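Local coordinates for protein CRISPR system CMR subunit Cmr7 1 (Sulfolobus solfataricus, PDB 2X5Q) that is a subunit of the CMR ribonucleoprotein complex of CRISPR antiviral defence, in which it possibly takes part as three homodimers, at residues Q11-I16 against L57-Y62; G69-T74 against D79-I84; S46-K51 against D176-D181; Y38-Q43 against I162-Y167. One frame throughout, in Å; residues are numbered along the deposited sequence.

Interaction 1 of 4, residues Q11-I16 against L57-Y62; sequences QVFLPI and LVLTGY
Phe13 of strand 11-15 reaches across to Leu57 and Leu59 of strand 52-60 in the buried middle of a mixed beta sheet. The two strands do not pair with each other: each is hydrogen-bonded antiparallel to strand 80-86, and the CA atoms of Phe13 and Leu57 stay 7.9 Å apart. The contact is made by side chains and one backbone carbonyl, with no hydrogen bond across it. With CG anti to the backbone N (chi1 -179°), the Phe13 ring extends straight toward its partners. Its tight side is at Leu57, where CD1 lies 3.7 Å from the methyl CD2 of that leucine and CE1 packs against the leucine CB. The same edge of the ring meets the carbonyl of Leu57, whose O lies near the ring plane. Toward Leu59 the fit is looser, Phe13 CE2 standing 4.4 Å from Leu59 CD2. Leu71 and Leu122 pack against both Phe13 and Leu59, and Phe75 of the second subunit closes on Leu59 from across the dimer. The methyl at the loose end has a second aromatic neighbour: Leu59 CD2 lies 3.8 Å above the plane of the Tyr62 ring, offset toward its rim.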
loop_
_atom_site.group_PDB
_atom_site.type_symbol
_atom_site.label_atom_id
_atom_site.label_comp_id
_atom_site.label_asym_id
_atom_site.label_seq_id
_atom_site.Cartn_x
_atom_site.Cartn_y
_atom_site.Cartn_z
ATOM N N GLN A 11 2.167 -12.567 -14.440
ATOM C CA GLN A 11 0.767 -12.676 -14.020
ATOM C C GLN A 11 0.048 -11.332 -14.055
ATOM O O GLN A 11 0.675 -10.288 -14.125
ATOM C CB GLN A 11 0.685 -13.266 -12.612
ATOM C CG GLN A 11 1.511 -14.568 -12.461
ATOM C CD GLN A 11 0.767 -15.802 -12.948
ATOM O OE1 GLN A 11 -0.337 -16.078 -12.502
ATOM N NE2 GLN A 11 1.391 -16.568 -13.845
ATOM N N VAL A 12 -1.279 -11.390 -14.025
ATOM C CA VAL A 12 -2.115 -10.208 -13.873
ATOM C C VAL A 12 -3.047 -10.458 -12.687
ATOM O O VAL A 12 -3.542 -11.558 -12.515
ATOM C CB VAL A 12 -2.926 -9.880 -15.163
ATOM C CG1 VAL A 12 -3.859 -11.020 -15.541
ATOM C CG2 VAL A 12 -3.719 -8.585 -14.999
ATOM N N PHE A 13 -3.229 -9.447 -11.850
ATOM C CA PHE A 13 -4.225 -9.486 -10.760
ATOM C C PHE A 13 -5.595 -9.230 -11.312
ATOM O O PHE A 13 -5.874 -8.144 -11.857
ATOM C CB PHE A 13 -3.880 -8.431 -9.702
ATOM C CG PHE A 13 -4.820 -8.387 -8.515
ATOM C CD1 PHE A 13 -4.810 -9.400 -7.557
ATOM C CD2 PHE A 13 -5.681 -7.309 -8.328
ATOM C CE1 PHE A 13 -5.652 -9.333 -6.438
ATOM C CE2 PHE A 13 -6.538 -7.235 -7.195
ATOM C CZ PHE A 13 -6.514 -8.233 -6.267
ATOM N N LEU A 14 -6.465 -10.221 -11.157
ATOM C CA LEU A 14 -7.852 -10.100 -11.577
ATOM C C LEU A 14 -8.662 -9.861 -10.312
ATOM O O LEU A 14 -8.858 -10.793 -9.529
ATOM C CB LEU A 14 -8.278 -11.384 -12.307
ATOM C CG LEU A 14 -9.640 -11.538 -12.981
ATOM C CD1 LEU A 14 -9.634 -12.795 -13.853
ATOM C CD2 LEU A 14 -10.777 -11.614 -12.009
ATOM N N PRO A 15 -9.104 -8.608 -10.082
ATOM C CA PRO A 15 -10.018 -8.362 -8.964
ATOM C C PRO A 15 -11.330 -9.106 -9.132
ATOM O O PRO A 15 -11.926 -9.074 -10.218
ATOM C CB PRO A 15 -10.276 -6.839 -9.015
ATOM C CG PRO A 15 -9.220 -6.277 -9.880
ATOM C CD PRO A 15 -8.807 -7.376 -10.830
ATOM N N ILE A 16 -11.785 -9.773 -8.075
ATOM C CA ILE A 16 -13.090 -10.430 -8.105
ATOM C C ILE A 16 -14.117 -9.528 -7.405
ATOM O O ILE A 16 -14.126 -9.417 -6.166
ATOM C CB ILE A 16 -13.015 -11.818 -7.445
ATOM C CG1 ILE A 16 -11.934 -12.670 -8.127
ATOM C CG2 ILE A 16 -14.375 -12.539 -7.485
ATOM C CD1 ILE A 16 -12.211 -12.992 -9.575
ATOM N N LEU A 57 -4.716 -13.560 -3.854
ATOM C CA LEU A 57 -3.976 -12.385 -3.385
ATOM C C LEU A 57 -4.900 -11.376 -2.707
ATOM O O LEU A 57 -5.921 -10.978 -3.269
ATOM C CB LEU A 57 -3.214 -11.738 -4.540
ATOM C CG LEU A 57 -2.293 -10.580 -4.159
ATOM C CD1 LEU A 57 -1.126 -11.074 -3.315
ATOM C CD2 LEU A 57 -1.825 -9.880 -5.434
ATOM N N VAL A 58 -4.517 -10.953 -1.506
ATOM C CA VAL A 58 -5.248 -9.943 -0.753
ATOM C C VAL A 58 -4.424 -8.671 -0.830
ATOM O O VAL A 58 -3.333 -8.595 -0.282
ATOM C CB VAL A 58 -5.440 -10.348 0.728
ATOM C CG1 VAL A 58 -6.298 -9.282 1.495
ATOM C CG2 VAL A 58 -6.057 -11.738 0.805
ATOM N N LEU A 59 -4.932 -7.683 -1.547
ATOM C CA LEU A 59 -4.214 -6.426 -1.708
ATOM C C LEU A 59 -4.692 -5.438 -0.660
ATOM O O LEU A 59 -5.722 -4.805 -0.842
ATOM C CB LEU A 59 -4.454 -5.895 -3.114
ATOM C CG LEU A 59 -3.335 -5.090 -3.743
ATOM C CD1 LEU A 59 -2.116 -5.988 -3.899
ATOM C CD2 LEU A 59 -3.813 -4.529 -5.095
ATOM N N THR A 60 -3.951 -5.311 0.441
ATOM C CA THR A 60 -4.337 -4.396 1.527
ATOM C C THR A 60 -3.880 -2.959 1.204
ATOM O O THR A 60 -2.984 -2.763 0.407
ATOM C CB THR A 60 -3.804 -4.874 2.923
ATOM O OG1 THR A 60 -2.375 -4.875 2.935
ATOM C CG2 THR A 60 -4.283 -6.305 3.237
ATOM N N GLY A 61 -4.494 -1.961 1.831
ATOM C CA GLY A 61 -4.212 -0.556 1.499
ATOM C C GLY A 61 -4.761 -0.112 0.143
ATOM O O GLY A 61 -4.362 0.943 -0.366
ATOM N N TYR A 62 -5.699 -0.893 -0.403
ATOM C CA TYR A 62 -6.353 -0.652 -1.694
ATOM C C TYR A 62 -7.862 -0.870 -1.627
ATOM O O TYR A 62 -8.348 -1.724 -0.888
ATOM C CB TYR A 62 -5.780 -1.568 -2.787
ATOM C CG TYR A 62 -4.453 -1.112 -3.290
ATOM C CD1 TYR A 62 -4.371 -0.197 -4.342
ATOM C CD2 TYR A 62 -3.265 -1.546 -2.688
ATOM C CE1 TYR A 62 -3.157 0.255 -4.796
ATOM C CE2 TYR A 62 -2.033 -1.100 -3.137
ATOM C CZ TYR A 62 -1.988 -0.199 -4.195
ATOM O OH TYR A 62 -0.782 0.258 -4.662
#

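Interaction 2 of 4, residues G69-T74 against D79-I84; sequences GELVPT and DYVKGI
Asp79 OD2 has two partners: Thr74 OG1 donates to it at 2.6 Å, and Lys105 NZ of the second subunit forms a salt bridge with the same oxygen. The threonine uses the anti lone pair of OD2, away from the other carboxylate oxygen. A chi1 of 69° sets Thr74 OG1 between the backbone N and the carbonyl carbon, pointing it at the carboxylate, and OG1 also takes a weak hydrogen bond from Asp76 N. The lysine probably stabilises the buried carboxylate as an anion. Strand 70-73 belongs to a small two-stranded antiparallel sheet with 62-65, whereas 80-86 is part of the larger mixed sheet. The short loop between Thr74 and Asp79 reverses the chain, and the touching parts run 171° apart. Both ends of that loop are tied by backbone hydrogen bonds to Gly61. Farther along, the contact turns apolar: the Leu71 methyl CD2 meets Val81 at its branch point, 3.9 Å from CB and equally far from CG2. Ile64 packs on Val81 and Tyr62 on Leu71.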
loop_
_atom_site.group_PDB
_atom_site.type_symbol
_atom_site.label_atom_id
_atom_site.label_comp_id
_atom_site.label_asym_id
_atom_site.label_seq_id
_atom_site.Cartn_x
_atom_site.Cartn_y
_atom_site.Cartn_z
ATOM N N GLY A 69 -13.196 -0.323 -12.622
ATOM C CA GLY A 69 -12.390 -1.533 -12.485
ATOM C C GLY A 69 -10.968 -1.270 -12.012
ATOM O O GLY A 69 -10.158 -2.190 -11.924
ATOM N N GLU A 70 -10.680 -0.005 -11.693
ATOM C CA GLU A 70 -9.352 0.438 -11.291
ATOM C C GLU A 70 -9.205 0.383 -9.778
ATOM O O GLU A 70 -10.073 0.851 -9.037
ATOM C CB GLU A 70 -9.120 1.874 -11.747
ATOM C CG GLU A 70 -9.157 2.046 -13.272
ATOM C CD GLU A 70 -9.434 3.465 -13.699
ATOM O OE1 GLU A 70 -10.192 4.194 -13.004
ATOM O OE2 GLU A 70 -8.895 3.863 -14.745
ATOM N N LEU A 71 -8.090 -0.183 -9.333
ATOM C CA LEU A 71 -7.725 -0.163 -7.926
ATOM C C LEU A 71 -7.201 1.217 -7.517
ATOM O O LEU A 71 -6.497 1.886 -8.286
ATOM C CB LEU A 71 -6.639 -1.191 -7.662
ATOM C CG LEU A 71 -6.972 -2.660 -7.975
ATOM C CD1 LEU A 71 -5.675 -3.467 -8.138
ATOM C CD2 LEU A 71 -7.828 -3.222 -6.880
ATOM N N VAL A 72 -7.524 1.607 -6.288
ATOM C CA VAL A 72 -7.141 2.906 -5.746
ATOM C C VAL A 72 -6.430 2.744 -4.410
ATOM O O VAL A 72 -6.982 2.150 -3.482
ATOM C CB VAL A 72 -8.368 3.807 -5.537
ATOM C CG1 VAL A 72 -7.939 5.146 -4.915
ATOM C CG2 VAL A 72 -9.091 4.034 -6.878
ATOM N N PRO A 73 -5.210 3.289 -4.297
ATOM C CA PRO A 73 -4.520 3.186 -3.012
ATOM C C PRO A 73 -5.167 4.140 -2.013
ATOM O O PRO A 73 -5.296 5.326 -2.291
ATOM C CB PRO A 73 -3.081 3.593 -3.352
ATOM C CG PRO A 73 -3.219 4.527 -4.510
ATOM C CD PRO A 73 -4.404 4.016 -5.301
ATOM N N THR A 74 -5.602 3.608 -0.883
ATOM C CA THR A 74 -6.348 4.369 0.107
ATOM C C THR A 74 -5.541 4.715 1.353
ATOM O O THR A 74 -5.961 5.557 2.162
ATOM C CB THR A 74 -7.602 3.614 0.520
ATOM O OG1 THR A 74 -7.241 2.447 1.268
ATOM C CG2 THR A 74 -8.391 3.196 -0.733
ATOM N N ASP A 79 -8.346 -1.537 4.524
ATOM C CA ASP A 79 -8.934 -1.705 3.185
ATOM C C ASP A 79 -8.215 -2.822 2.453
ATOM O O ASP A 79 -6.994 -2.979 2.603
ATOM C CB ASP A 79 -8.824 -0.434 2.343
ATOM C CG ASP A 79 -9.742 0.682 2.817
ATOM O OD1 ASP A 79 -10.708 0.419 3.574
ATOM O OD2 ASP A 79 -9.490 1.835 2.415
ATOM N N TYR A 80 -8.969 -3.599 1.671
ATOM C CA TYR A 80 -8.380 -4.586 0.780
ATOM C C TYR A 80 -9.284 -4.896 -0.401
ATOM O O TYR A 80 -10.520 -4.719 -0.354
ATOM C CB TYR A 80 -8.033 -5.901 1.503
ATOM C CG TYR A 80 -9.174 -6.472 2.307
ATOM C CD1 TYR A 80 -10.177 -7.232 1.708
ATOM C CD2 TYR A 80 -9.268 -6.227 3.668
ATOM C CE1 TYR A 80 -11.246 -7.746 2.458
ATOM C CE2 TYR A 80 -10.309 -6.735 4.412
ATOM C CZ TYR A 80 -11.301 -7.487 3.812
ATOM O OH TYR A 80 -12.331 -7.965 4.593
ATOM N N VAL A 81 -8.650 -5.389 -1.456
ATOM C CA VAL A 81 -9.367 -6.020 -2.555
ATOM C C VAL A 81 -8.669 -7.369 -2.758
ATOM O O VAL A 81 -7.452 -7.444 -2.703
ATOM C CB VAL A 81 -9.328 -5.156 -3.825
ATOM C CG1 VAL A 81 -10.177 -5.793 -4.956
ATOM C CG2 VAL A 81 -9.806 -3.719 -3.515
ATOM N N LYS A 82 -9.443 -8.431 -2.950
ATOM C CA LYS A 82 -8.885 -9.745 -3.250
ATOM C C LYS A 82 -9.079 -10.084 -4.725
ATOM O O LYS A 82 -9.971 -9.553 -5.395
ATOM C CB LYS A 82 -9.539 -10.810 -2.377
ATOM C CG LYS A 82 -9.413 -10.526 -0.857
ATOM C CD LYS A 82 -10.039 -11.620 -0.031
ATOM C CE LYS A 82 -10.722 -11.078 1.209
ATOM N NZ LYS A 82 -11.294 -12.192 2.028
ATOM N N GLY A 83 -8.203 -10.943 -5.232
ATOM C CA GLY A 83 -8.278 -11.394 -6.601
ATOM C C GLY A 83 -7.413 -12.613 -6.838
ATOM O O GLY A 83 -6.753 -13.150 -5.917
ATOM N N ILE A 84 -7.436 -13.080 -8.073
ATOM C CA ILE A 84 -6.621 -14.221 -8.441
ATOM C C ILE A 84 -5.502 -13.701 -9.307
ATOM O O ILE A 84 -5.601 -12.605 -9.885
ATOM C CB ILE A 84 -7.427 -15.330 -9.149
ATOM C CG1 ILE A 84 -8.176 -14.798 -10.376
ATOM C CG2 ILE A 84 -8.389 -15.998 -8.153
ATOM C CD1 ILE A 84 -8.803 -15.898 -11.196
#

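Interaction 3 of 4, residues S46-K51 against D176-D181; sequences SQIDDK and DKLYRD
Ile48 and Leu178 face each other with CA atoms 7.9 Å apart, and Lys51 and Lys177 come to 7.3 Å, as strand 47-49 and the turn after it pass beside helix 172-185. The apolar half is a meeting of branch tips: Ile48 and Leu178 cross at about a right angle, with Ile48 CG2 at 3.8 Å from Leu178 CD1 and Ile48 CD1 close to Leu178 CD2. The polar half centres on Lys177. Its chain bends twice (chi2 53°, chi4 51°), which curls NZ back to donate to the carbonyl O of Lys51 at 2.8 Å, with a C=O...N angle of 145°. One helical turn on, Asp181 OD1 takes NZ at 2.7 Å on its syn side, a salt bridge to which Asp181 OD2 adds only a weak bond. Asp181 OD2 also accepts from Leu53 N, so lysine and aspartate together hold the chain from Lys51 to Leu53 against the helix. Within the turn, Asp49 OD1 accepts from Lys51 N at 2.8 Å, forming an Asx turn, and takes a further hydrogen bond from His54 NE2. Leu178 lies in an apolar junction between three helices and two strands: Val155 and Leu159 of helix 148-162, Tyr167 of helix 164-169 and Leu53 of strand 52-60 pack on it, while Ile48 also leans on Ile166 and Tyr163.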
loop_
_atom_site.group_PDB
_atom_site.type_symbol
_atom_site.label_atom_id
_atom_site.label_comp_id
_atom_site.label_asym_id
_atom_site.label_seq_id
_atom_site.Cartn_x
_atom_site.Cartn_y
_atom_site.Cartn_z
ATOM N N SER A 46 -2.863 -18.582 -9.126
ATOM C CA SER A 46 -4.118 -19.034 -8.534
ATOM C C SER A 46 -4.581 -20.303 -9.235
ATOM O O SER A 46 -4.493 -20.418 -10.462
ATOM C CB SER A 46 -5.188 -17.957 -8.615
ATOM O OG SER A 46 -4.782 -16.785 -7.934
ATOM N N GLN A 47 -5.070 -21.256 -8.444
ATOM C CA GLN A 47 -5.333 -22.611 -8.922
ATOM C C GLN A 47 -6.661 -23.139 -8.388
ATOM O O GLN A 47 -7.058 -22.813 -7.274
ATOM C CB GLN A 47 -4.188 -23.549 -8.489
ATOM C CG GLN A 47 -2.851 -23.296 -9.233
ATOM C CD GLN A 47 -1.623 -23.789 -8.468
ATOM O OE1 GLN A 47 -1.599 -24.931 -7.985
ATOM N NE2 GLN A 47 -0.592 -22.935 -8.362
ATOM N N ILE A 48 -7.357 -23.930 -9.193
ATOM C CA ILE A 48 -8.480 -24.714 -8.693
ATOM C C ILE A 48 -8.164 -26.203 -8.795
ATOM O O ILE A 48 -7.405 -26.639 -9.671
ATOM C CB ILE A 48 -9.852 -24.353 -9.368
ATOM C CG1 ILE A 48 -9.980 -24.903 -10.776
ATOM C CG2 ILE A 48 -10.072 -22.839 -9.400
ATOM C CD1 ILE A 48 -11.422 -25.028 -11.218
ATOM N N ASP A 49 -8.719 -26.979 -7.870
ATOM C CA ASP A 49 -8.558 -28.428 -7.890
ATOM C C ASP A 49 -9.738 -29.038 -7.155
ATOM O O ASP A 49 -10.700 -28.321 -6.879
ATOM C CB ASP A 49 -7.203 -28.843 -7.292
ATOM C CG ASP A 49 -7.034 -28.444 -5.831
ATOM O OD1 ASP A 49 -8.027 -28.190 -5.118
ATOM O OD2 ASP A 49 -5.874 -28.386 -5.389
ATOM N N ASP A 50 -9.671 -30.331 -6.832
ATOM C CA ASP A 50 -10.778 -30.999 -6.142
ATOM C C ASP A 50 -11.047 -30.497 -4.712
ATOM O O ASP A 50 -12.038 -30.891 -4.112
ATOM C CB ASP A 50 -10.667 -32.548 -6.194
ATOM C CG ASP A 50 -9.420 -33.109 -5.494
ATOM O OD1 ASP A 50 -8.578 -32.339 -5.002
ATOM O OD2 ASP A 50 -9.261 -34.349 -5.473
ATOM N N LYS A 51 -10.190 -29.618 -4.186
ATOM C CA LYS A 51 -10.375 -29.045 -2.839
ATOM C C LYS A 51 -10.844 -27.591 -2.850
ATOM O O LYS A 51 -11.116 -27.020 -1.785
ATOM C CB LYS A 51 -9.076 -29.143 -2.039
ATOM C CG LYS A 51 -8.383 -30.497 -2.079
ATOM C CD LYS A 51 -9.267 -31.602 -1.527
ATOM C CE LYS A 51 -8.574 -32.953 -1.640
ATOM N NZ LYS A 51 -9.562 -34.062 -1.619
ATOM N N ASP A 176 -19.611 -27.206 -6.426
ATOM C CA ASP A 176 -20.286 -26.463 -5.362
ATOM C C ASP A 176 -19.294 -25.963 -4.306
ATOM O O ASP A 176 -19.498 -24.901 -3.726
ATOM C CB ASP A 176 -21.393 -27.313 -4.716
ATOM C CG ASP A 176 -22.593 -27.528 -5.643
ATOM O OD1 ASP A 176 -22.606 -26.992 -6.774
ATOM O OD2 ASP A 176 -23.537 -28.217 -5.231
ATOM N N LYS A 177 -18.231 -26.720 -4.056
ATOM C CA LYS A 177 -17.157 -26.261 -3.166
ATOM C C LYS A 177 -16.522 -24.976 -3.694
ATOM O O LYS A 177 -16.314 -24.035 -2.923
ATOM C CB LYS A 177 -16.081 -27.346 -2.974
ATOM C CG LYS A 177 -14.870 -26.925 -2.128
ATOM C CD LYS A 177 -15.277 -26.350 -0.775
ATOM C CE LYS A 177 -14.091 -26.174 0.163
ATOM N NZ LYS A 177 -12.960 -25.432 -0.458
ATOM N N LEU A 178 -16.225 -24.948 -4.996
ATOM C CA LEU A 178 -15.683 -23.773 -5.673
ATOM C C LEU A 178 -16.628 -22.574 -5.552
ATOM O O LEU A 178 -16.182 -21.461 -5.267
ATOM C CB LEU A 178 -15.381 -24.073 -7.157
ATOM C CG LEU A 178 -14.701 -22.967 -7.985
ATOM C CD1 LEU A 178 -13.302 -22.592 -7.426
ATOM C CD2 LEU A 178 -14.579 -23.351 -9.455
ATOM N N TYR A 179 -17.923 -22.795 -5.745
ATOM C CA TYR A 179 -18.903 -21.734 -5.506
ATOM C C TYR A 179 -18.870 -21.247 -4.056
ATOM O O TYR A 179 -18.868 -20.041 -3.805
ATOM C CB TYR A 179 -20.336 -22.161 -5.835
ATOM C CG TYR A 179 -21.302 -21.143 -5.282
ATOM C CD1 TYR A 179 -21.443 -19.907 -5.901
ATOM C CD2 TYR A 179 -21.991 -21.365 -4.086
ATOM C CE1 TYR A 179 -22.287 -18.938 -5.390
ATOM C CE2 TYR A 179 -22.849 -20.383 -3.553
ATOM C CZ TYR A 179 -22.987 -19.173 -4.222
ATOM O OH TYR A 179 -23.803 -18.176 -3.740
ATOM N N ARG A 180 -18.904 -22.172 -3.098
ATOM C CA ARG A 180 -18.829 -21.774 -1.702
ATOM C C ARG A 180 -17.564 -20.956 -1.437
ATOM O O ARG A 180 -17.645 -19.881 -0.838
ATOM C CB ARG A 180 -18.913 -22.973 -0.765
ATOM C CG ARG A 180 -20.307 -23.593 -0.721
ATOM C CD ARG A 180 -20.481 -24.449 0.518
ATOM N NE ARG A 180 -19.526 -25.558 0.592
ATOM C CZ ARG A 180 -19.636 -26.708 -0.074
ATOM N NH1 ARG A 180 -20.657 -26.926 -0.905
ATOM N NH2 ARG A 180 -18.722 -27.658 0.098
ATOM N N ASP A 181 -16.414 -21.454 -1.895
ATOM C CA ASP A 181 -15.142 -20.719 -1.800
ATOM C C ASP A 181 -15.280 -19.277 -2.297
ATOM O O ASP A 181 -14.915 -18.321 -1.595
ATOM C CB ASP A 181 -14.051 -21.415 -2.630
ATOM C CG ASP A 181 -13.428 -22.605 -1.921
ATOM O OD1 ASP A 181 -13.902 -22.975 -0.827
ATOM O OD2 ASP A 181 -12.461 -23.179 -2.466
#

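Interaction 4 of 4, residues Y38-Q43 against I162-Y167; sequences YNQNGQ and IYAKIY
Tyr38 covers Ile162 just where strand 35-38 gives way to a type I beta turn, Asn39 to Gly42, and where helix 148-162 ends. At CB, a chi1 of 64° sets CG between the backbone N and the carbonyl carbon, and the ring then lays one face over the isoleucine. Ring atoms CD2 and CE2 both meet Ile162 CG1, which stands 3.9 Å from the ring centroid and 9° off the normal, a CH-pi contact. On the other side of the ring, Tyr38 CE1 comes within 3.8 Å of Ile162 CA. CZ lies near both CA and CG1 of Ile162, and OH lies beside its backbone N. At the tip, Tyr38 OH donates to Gln40 OE1 at 3.1 Å. That bond helps set the amide rotation, turning Gln40 NE2 toward the helix end, where it bonds Lys161 O and, weakly and at a bent 123°, Ile162 O. A water bridges the two backbones, donating to Gln40 O and to Ile162 O, each at 2.6 Å.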
loop_
_atom_site.group_PDB
_atom_site.type_symbol
_atom_site.label_atom_id
_atom_site.label_comp_id
_atom_site.label_asym_id
_atom_site.label_seq_id
_atom_site.Cartn_x
_atom_site.Cartn_y
_atom_site.Cartn_z
ATOM N N TYR A 38 -6.362 -13.314 -20.553
ATOM C CA TYR A 38 -5.613 -14.389 -19.913
ATOM C C TYR A 38 -5.161 -15.393 -20.966
ATOM O O TYR A 38 -5.753 -15.523 -22.054
ATOM C CB TYR A 38 -6.425 -15.052 -18.812
ATOM C CG TYR A 38 -7.642 -15.736 -19.341
ATOM C CD1 TYR A 38 -7.569 -17.045 -19.794
ATOM C CD2 TYR A 38 -8.866 -15.064 -19.432
ATOM C CE1 TYR A 38 -8.663 -17.674 -20.310
ATOM C CE2 TYR A 38 -9.981 -15.695 -19.966
ATOM C CZ TYR A 38 -9.865 -17.001 -20.399
ATOM O OH TYR A 38 -10.930 -17.661 -20.927
ATOM N N ASN A 39 -4.078 -16.079 -20.643
ATOM C CA ASN A 39 -3.515 -17.058 -21.545
ATOM C C ASN A 39 -4.179 -18.393 -21.218
ATOM O O ASN A 39 -4.021 -18.918 -20.115
ATOM C CB ASN A 39 -1.998 -17.092 -21.378
ATOM C CG ASN A 39 -1.338 -15.735 -21.696
ATOM O OD1 ASN A 39 -1.601 -15.131 -22.741
ATOM N ND2 ASN A 39 -0.458 -15.269 -20.802
ATOM N N GLN A 40 -4.964 -18.911 -22.162
ATOM C CA GLN A 40 -5.735 -20.137 -21.938
ATOM C C GLN A 40 -4.822 -21.313 -21.569
ATOM O O GLN A 40 -5.205 -22.177 -20.794
ATOM C CB GLN A 40 -6.596 -20.493 -23.168
ATOM C CG GLN A 40 -7.675 -21.544 -22.902
ATOM C CD GLN A 40 -8.671 -21.127 -21.822
ATOM O OE1 GLN A 40 -9.458 -20.197 -22.017
ATOM N NE2 GLN A 40 -8.650 -21.822 -20.683
ATOM N N ASN A 41 -3.614 -21.342 -22.124
ATOM C CA ASN A 41 -2.652 -22.381 -21.788
ATOM C C ASN A 41 -1.493 -21.868 -20.943
ATOM O O ASN A 41 -0.441 -22.499 -20.908
ATOM C CB ASN A 41 -2.125 -23.035 -23.070
ATOM C CG ASN A 41 -3.238 -23.605 -23.926
ATOM O OD1 ASN A 41 -3.372 -23.264 -25.097
ATOM N ND2 ASN A 41 -4.051 -24.464 -23.338
ATOM N N GLY A 42 -1.679 -20.743 -20.255
ATOM C CA GLY A 42 -0.634 -20.203 -19.386
ATOM C C GLY A 42 -0.653 -20.875 -18.027
ATOM O O GLY A 42 -1.631 -21.542 -17.681
ATOM N N GLN A 43 0.429 -20.710 -17.263
ATOM C CA GLN A 43 0.531 -21.269 -15.913
ATOM C C GLN A 43 0.089 -20.192 -14.936
ATOM O O GLN A 43 0.712 -19.146 -14.833
ATOM C CB GLN A 43 1.950 -21.804 -15.590
ATOM C CG GLN A 43 3.109 -20.774 -15.520
ATOM C CD GLN A 43 4.509 -21.425 -15.481
ATOM O OE1 GLN A 43 5.299 -21.311 -16.436
ATOM N NE2 GLN A 43 4.808 -22.120 -14.385
ATOM N N ILE A 162 -11.530 -19.616 -17.553
ATOM C CA ILE A 162 -10.096 -19.577 -17.294
ATOM C C ILE A 162 -9.592 -20.990 -17.012
ATOM O O ILE A 162 -8.609 -21.420 -17.589
ATOM C CB ILE A 162 -9.723 -18.655 -16.089
ATOM C CG1 ILE A 162 -10.197 -17.214 -16.302
ATOM C CG2 ILE A 162 -8.213 -18.614 -15.884
ATOM C CD1 ILE A 162 -10.123 -16.337 -15.022
ATOM N N TYR A 163 -10.286 -21.698 -16.131
ATOM C CA TYR A 163 -9.908 -23.052 -15.728
ATOM C C TYR A 163 -10.889 -24.067 -16.304
ATOM O O TYR A 163 -11.375 -24.930 -15.585
ATOM C CB TYR A 163 -9.894 -23.164 -14.207
ATOM C CG TYR A 163 -9.031 -22.136 -13.517
ATOM C CD1 TYR A 163 -7.683 -22.381 -13.283
ATOM C CD2 TYR A 163 -9.554 -20.930 -13.098
ATOM C CE1 TYR A 163 -6.883 -21.448 -12.648
ATOM C CE2 TYR A 163 -8.758 -19.988 -12.457
ATOM C CZ TYR A 163 -7.428 -20.250 -12.239
ATOM O OH TYR A 163 -6.623 -19.317 -11.615
ATOM N N ALA A 164 -11.179 -23.947 -17.599
ATOM C CA ALA A 164 -12.139 -24.817 -18.304
ATOM C C ALA A 164 -11.880 -26.320 -18.135
ATOM O O ALA A 164 -12.785 -27.071 -17.779
ATOM C CB ALA A 164 -12.173 -24.453 -19.799
ATOM N N LYS A 165 -10.652 -26.761 -18.371
ATOM C CA LYS A 165 -10.351 -28.189 -18.299
ATOM C C LYS A 165 -10.495 -28.761 -16.886
ATOM O O LYS A 165 -11.182 -29.768 -16.674
ATOM C CB LYS A 165 -8.974 -28.482 -18.894
ATOM C CG LYS A 165 -9.026 -28.488 -20.420
ATOM C CD LYS A 165 -7.664 -28.627 -21.055
ATOM C CE LYS A 165 -7.790 -28.792 -22.567
ATOM N NZ LYS A 165 -8.019 -30.197 -23.002
ATOM N N ILE A 166 -9.882 -28.096 -15.920
ATOM C CA ILE A 166 -9.998 -28.527 -14.531
ATOM C C ILE A 166 -11.462 -28.530 -14.105
ATOM O O ILE A 166 -11.945 -29.519 -13.558
ATOM C CB ILE A 166 -9.165 -27.660 -13.578
ATOM C CG1 ILE A 166 -7.676 -27.751 -13.938
ATOM C CG2 ILE A 166 -9.398 -28.119 -12.127
ATOM C CD1 ILE A 166 -6.765 -26.864 -13.065
ATOM N N TYR A 167 -12.172 -27.437 -14.392
ATOM C CA TYR A 167 -13.559 -27.264 -13.959
ATOM C C TYR A 167 -14.499 -28.331 -14.501
ATOM O O TYR A 167 -15.345 -28.846 -13.762
ATOM C CB TYR A 167 -14.076 -25.895 -14.394
ATOM C CG TYR A 167 -15.470 -25.590 -13.923
ATOM C CD1 TYR A 167 -15.709 -25.212 -12.602
ATOM C CD2 TYR A 167 -16.559 -25.666 -14.793
ATOM C CE1 TYR A 167 -16.987 -24.920 -12.162
ATOM C CE2 TYR A 167 -17.853 -25.370 -14.354
ATOM C CZ TYR A 167 -18.052 -25.002 -13.036
ATOM O OH TYR A 167 -19.310 -24.711 -12.581
HETATM O O HOH W 1 -6.231 -21.460 -18.537
#

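Interactions 1, 2 and 3 are buried, interaction 4 only partly. Interactions 1 and 2 share the sheet of strand 80-86, though 70-73 comes from a separate one, and both reach the second subunit; Leu59 N probably hydrogen-bonds to Val81 O. Interaction 1 has no hydrogen bond and is mostly apolar; interaction 2 adds a charged site at the subunit interface. Interactions 3 and 4, with centres about 15 Å from the centre of the chain, fasten helices to the segments on both sides of residues 44-45, untouched by the second subunit. There, backbone carbonyls taking lysine, amide or water donors supplement hydrophobic pairs. Ser46 O and Tyr163 OH tie these two together; Gln11 NE2 to Gln43 O joins interaction 4 to interaction 1.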